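Side-chain contacts in putative lipoprotein YcdA (Bacillus subtilis subsp. subtilis str. 168, PDB 4R4G), which is of unknown function but is a putative membrane-anchored lipoprotein with an Ig-like N-terminal domain and a mixed alpha-beta C-terminal domain: residues Asp206-Val209 with Asn210-Glu214; Thr227-Lys231 with Asp232-Val236. One frame throughout, in Å; residues are numbered along the deposited sequence.

Contact 1 (Asp206-Val209 with Asn210-Glu214); sequences DNIV and NGIKE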
loop_
_atom_site.group_PDB
_atom_site.type_symbol
_atom_site.label_atom_id
_atom_site.label_comp_id
_atom_site.label_asym_id
_atom_site.label_seq_id
_atom_site.Cartn_x
_atom_site.Cartn_y
_atom_site.Cartn_z
ATOM N N ASP A 206 -5.429 28.146 14.621
ATOM C CA ASP A 206 -5.412 27.847 13.184
ATOM C C ASP A 206 -4.013 28.074 12.635
ATOM O O ASP A 206 -3.579 27.336 11.754
ATOM C CB ASP A 206 -6.438 28.684 12.399
ATOM C CG ASP A 206 -7.887 28.239 12.509
ATOM O OD1 ASP A 206 -8.150 27.205 13.170
ATOM O OD2 ASP A 206 -8.759 28.919 11.930
ATOM N N ASN A 207 -3.295 29.073 13.181
ATOM C CA ASN A 207 -1.926 29.368 12.772
ATOM C C ASN A 207 -0.993 28.235 13.186
ATOM O O ASN A 207 -0.035 27.957 12.462
ATOM C CB ASN A 207 -1.449 30.707 13.328
ATOM C CG ASN A 207 -1.804 31.893 12.462
ATOM O OD1 ASN A 207 -2.508 31.788 11.444
ATOM N ND2 ASN A 207 -1.323 33.063 12.859
ATOM N N ILE A 208 -1.310 27.554 14.315
ATOM C CA ILE A 208 -0.565 26.406 14.833
ATOM C C ILE A 208 -0.700 25.231 13.830
ATOM O O ILE A 208 0.311 24.667 13.412
ATOM C CB ILE A 208 -1.019 26.049 16.290
ATOM C CG1 ILE A 208 -0.274 26.941 17.312
ATOM C CG2 ILE A 208 -0.814 24.549 16.618
ATOM C CD1 ILE A 208 -0.827 26.963 18.720
ATOM N N VAL A 209 -1.926 24.911 13.418
ATOM C CA VAL A 209 -2.226 23.843 12.465
ATOM C C VAL A 209 -1.558 24.123 11.132
ATOM O O VAL A 209 -0.841 23.261 10.620
ATOM C CB VAL A 209 -3.745 23.679 12.293
ATOM C CG1 VAL A 209 -4.074 22.610 11.261
ATOM C CG2 VAL A 209 -4.403 23.362 13.626
ATOM N N ASN A 210 -1.756 25.340 10.595
ATOM C CA ASN A 210 -1.188 25.738 9.316
ATOM C C ASN A 210 0.352 25.777 9.353
ATOM O O ASN A 210 0.989 25.415 8.358
ATOM C CB ASN A 210 -1.776 27.058 8.855
ATOM C CG ASN A 210 -3.261 26.983 8.545
ATOM O OD1 ASN A 210 -3.826 25.912 8.237
ATOM N ND2 ASN A 210 -3.927 28.131 8.617
ATOM N N GLY A 211 0.922 26.136 10.503
ATOM C CA GLY A 211 2.367 26.149 10.713
ATOM C C GLY A 211 2.955 24.751 10.779
ATOM O O GLY A 211 3.944 24.473 10.096
ATOM N N ILE A 212 2.348 23.853 11.592
ATOM C CA ILE A 212 2.765 22.441 11.712
ATOM C C ILE A 212 2.750 21.798 10.323
ATOM O O ILE A 212 3.746 21.202 9.930
ATOM C CB ILE A 212 1.894 21.637 12.724
ATOM C CG1 ILE A 212 2.246 22.010 14.171
ATOM C CG2 ILE A 212 2.045 20.148 12.521
ATOM C CD1 ILE A 212 1.167 21.662 15.158
ATOM N N LYS A 213 1.657 21.971 9.566
ATOM C CA LYS A 213 1.520 21.453 8.198
ATOM C C LYS A 213 2.590 21.997 7.248
ATOM O O LYS A 213 3.097 21.243 6.426
ATOM C CB LYS A 213 0.128 21.750 7.619
ATOM C CG LYS A 213 -0.990 20.949 8.261
ATOM C CD LYS A 213 -2.231 21.008 7.430
ATOM C CE LYS A 213 -3.394 20.458 8.203
ATOM N NZ LYS A 213 -4.518 20.103 7.295
ATOM N N GLU A 214 2.953 23.274 7.364
ATOM C CA GLU A 214 3.971 23.837 6.481
ATOM C C GLU A 214 5.326 23.230 6.818
ATOM O O GLU A 214 6.076 22.885 5.901
ATOM C CB GLU A 214 4.005 25.364 6.529
ATOM C CG GLU A 214 4.506 25.955 5.216
ATOM C CD GLU A 214 5.467 27.127 5.347
ATOM O OE1 GLU A 214 5.047 28.206 5.837
ATOM O OE2 GLU A 214 6.636 26.972 4.923
#
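The Lys213 side chain lies alongside that of Val209, one helical turn earlier, both heading in the same direction. Its CB sits 3.5 Å from Val209 O, and CG comes to 3.3 Å from Val209 O, because chi1 of -70° lays CG beside the backbone N that bonds to that oxygen. CD moves off the carbonyl, and CE reaches the CG1 methyl of Val209 at 3.8 Å. The extended chain then carries NZ beyond the segment to Asn182 OD1 on helix 174-192, which Val209 also touches. These are i to i+4 pairs of an alpha-helix, helix 203-219 of the DUF5105 region, and the backbone bonds follow suit: Lys213 N to Val209 O is 3.0 Å, nearly straight at 170°, and Ile212 N to Ile208 O is 2.9 Å. Shifted back by one residue, the pair Ile208 and Ile212 has the same spacing, CG2 of Ile208 meeting CD1 of Ile212 at 3.8 Å. Both isoleucines pack on helix 268-283, Ile208 against Leu276 and Pro280, Ile212 against Tyr279 and Phe283. Asn210 N donates to Asp206 O at 2.9 Å, whereas the carboxylate of Asp206 turns to a salt bridge with Lys186.

Contact 2 (Thr227-Lys231 with Asp232-Val236); sequences TSISK and DEAIV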
loop_
_atom_site.group_PDB
_atom_site.type_symbol
_atom_site.label_atom_id
_atom_site.label_comp_id
_atom_site.label_asym_id
_atom_site.label_seq_id
_atom_site.Cartn_x
_atom_site.Cartn_y
_atom_site.Cartn_z
ATOM N N THR A 227 2.527 -3.301 0.254
ATOM C CA THR A 227 3.248 -4.540 0.497
ATOM C C THR A 227 2.373 -5.786 0.203
ATOM O O THR A 227 2.918 -6.831 -0.172
ATOM C CB THR A 227 3.840 -4.532 1.901
ATOM O OG1 THR A 227 2.825 -4.271 2.878
ATOM C CG2 THR A 227 4.950 -3.514 2.037
ATOM N N SER A 228 1.036 -5.674 0.328
ATOM C CA SER A 228 0.107 -6.778 0.045
ATOM C C SER A 228 -1.276 -6.278 -0.289
ATOM O O SER A 228 -1.718 -5.282 0.266
ATOM C CB SER A 228 0.012 -7.738 1.226
ATOM O OG SER A 228 -0.214 -7.067 2.452
ATOM N N ILE A 229 -1.940 -6.947 -1.222
ATOM C CA ILE A 229 -3.321 -6.690 -1.626
ATOM C C ILE A 229 -4.068 -7.990 -1.451
ATOM O O ILE A 229 -3.557 -9.058 -1.824
ATOM C CB ILE A 229 -3.501 -6.125 -3.063
ATOM C CG1 ILE A 229 -2.636 -4.881 -3.297
ATOM C CG2 ILE A 229 -5.002 -5.865 -3.385
ATOM C CD1 ILE A 229 -2.160 -4.751 -4.657
ATOM N N SER A 230 -5.265 -7.898 -0.857
ATOM C CA SER A 230 -6.119 -9.036 -0.587
ATOM C C SER A 230 -7.564 -8.600 -0.689
ATOM O O SER A 230 -8.163 -8.048 0.243
ATOM C CB SER A 230 -5.797 -9.669 0.768
ATOM O OG SER A 230 -4.508 -10.268 0.801
ATOM N N LYS A 231 -8.099 -8.845 -1.884
ATOM C CA LYS A 231 -9.463 -8.596 -2.319
ATOM C C LYS A 231 -9.705 -7.094 -2.331
ATOM O O LYS A 231 -9.039 -6.414 -3.113
ATOM C CB LYS A 231 -10.493 -9.410 -1.493
ATOM C CG LYS A 231 -10.347 -10.927 -1.692
ATOM C CD LYS A 231 -11.249 -11.729 -0.770
ATOM C CE LYS A 231 -11.197 -13.214 -1.057
ATOM N NZ LYS A 231 -12.363 -13.922 -0.458
ATOM N N ASP A 232 -10.591 -6.571 -1.472
ATOM C CA ASP A 232 -10.925 -5.147 -1.446
ATOM C C ASP A 232 -10.087 -4.329 -0.434
ATOM O O ASP A 232 -10.425 -3.170 -0.161
ATOM C CB ASP A 232 -12.432 -4.964 -1.185
ATOM C CG ASP A 232 -13.259 -4.856 -2.460
ATOM O OD1 ASP A 232 -12.969 -5.608 -3.428
ATOM O OD2 ASP A 232 -14.194 -4.018 -2.496
ATOM N N GLU A 233 -8.980 -4.894 0.081
ATOM C CA GLU A 233 -8.165 -4.144 1.026
ATOM C C GLU A 233 -6.670 -4.447 0.900
ATOM O O GLU A 233 -6.269 -5.613 0.779
ATOM C CB GLU A 233 -8.658 -4.290 2.489
ATOM C CG GLU A 233 -8.704 -5.673 3.129
ATOM C CD GLU A 233 -9.242 -5.698 4.557
ATOM O OE1 GLU A 233 -10.287 -5.056 4.827
ATOM O OE2 GLU A 233 -8.616 -6.375 5.405
ATOM N N ALA A 234 -5.846 -3.360 0.928
ATOM C CA ALA A 234 -4.381 -3.412 0.821
ATOM C C ALA A 234 -3.680 -2.995 2.094
ATOM O O ALA A 234 -4.282 -2.346 2.950
ATOM C CB ALA A 234 -3.907 -2.513 -0.308
ATOM N N ILE A 235 -2.383 -3.341 2.191
ATOM C CA ILE A 235 -1.486 -2.945 3.278
ATOM C C ILE A 235 -0.389 -2.076 2.681
ATOM O O ILE A 235 0.387 -2.536 1.836
ATOM C CB ILE A 235 -0.908 -4.121 4.130
ATOM C CG1 ILE A 235 -2.027 -4.912 4.835
ATOM C CG2 ILE A 235 0.167 -3.627 5.141
ATOM C CD1 ILE A 235 -2.976 -4.090 5.776
ATOM N N VAL A 236 -0.348 -0.808 3.117
ATOM C CA VAL A 236 0.635 0.169 2.697
ATOM C C VAL A 236 1.599 0.360 3.850
ATOM O O VAL A 236 1.188 0.598 4.993
ATOM C CB VAL A 236 0.011 1.497 2.223
ATOM C CG1 VAL A 236 1.091 2.426 1.666
ATOM C CG2 VAL A 236 -1.073 1.269 1.179
#
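Strand segments Thr227-Ser230 and Glu233-Val236 run antiparallel, their directions 173° apart, joined by a type II' turn from Ser230 to Glu233 and disturbed by a classic beta bulge where Thr227 and Ser228 together stand opposite the single residue Ile235. At the bulge Ile235 O accepts twice from Thr227: from N at 2.8 Å, nearly in line with the carbonyl, and from OG1 at 3.2 Å, which stands well above the carbonyl plane. Chi1 of 54° sets the hydroxyl between the backbone N and carbonyl carbon of Thr227, where it also meets Ile235 CG2 at 3.5 Å as the two side chains cross. A valine here would remove the hydroxyl and would probably leave Ile235 O with one of its two donors from Thr227, and the bulge less firmly fixed. Ser228 OG lies 3.5 Å from Ile235 CB, while Ile235 N donates to Ser228 O at 2.8 Å. On the sheet's other face Ile229 CG1 touches Ala234 CB at 4.0 Å; Ile229 continues onto Leu26 and Leu143, Ala234 onto Ser146 of helix 145-157. Next to the turn, Ser230 N donates to Glu233 O at 3.0 Å. The hairpin thus rests chiefly on backbone bonds, a threonine hydroxyl reinforcing the bulge; between the segments the apolar contact is the single Ile229-Ala234 pair.

Both contacts fall within the DUF5105 region and come in series: contact 1 closes on helix 203-219 before contact 2 opens on the next element, strand 221-230. Their centres are about 32 Å apart and their nearest atoms about 19 Å, so they do not touch. Contact 1 lies about 28 Å from the centre of the chain, among helices 174-192 and 268-283. Contact 2, about 6 Å from that centre, is the turn end of the hairpin 221-230/233-244. The chain thus passes from an outlying group of helices into the mixed sheet, whose hairpin touches loop residues Leu26, Lys29 and Glu77 of the DUF4352 region, consistent with contact 2 lying near the junction with the Ig-like N-terminal domain, while contact 1 is remote from it.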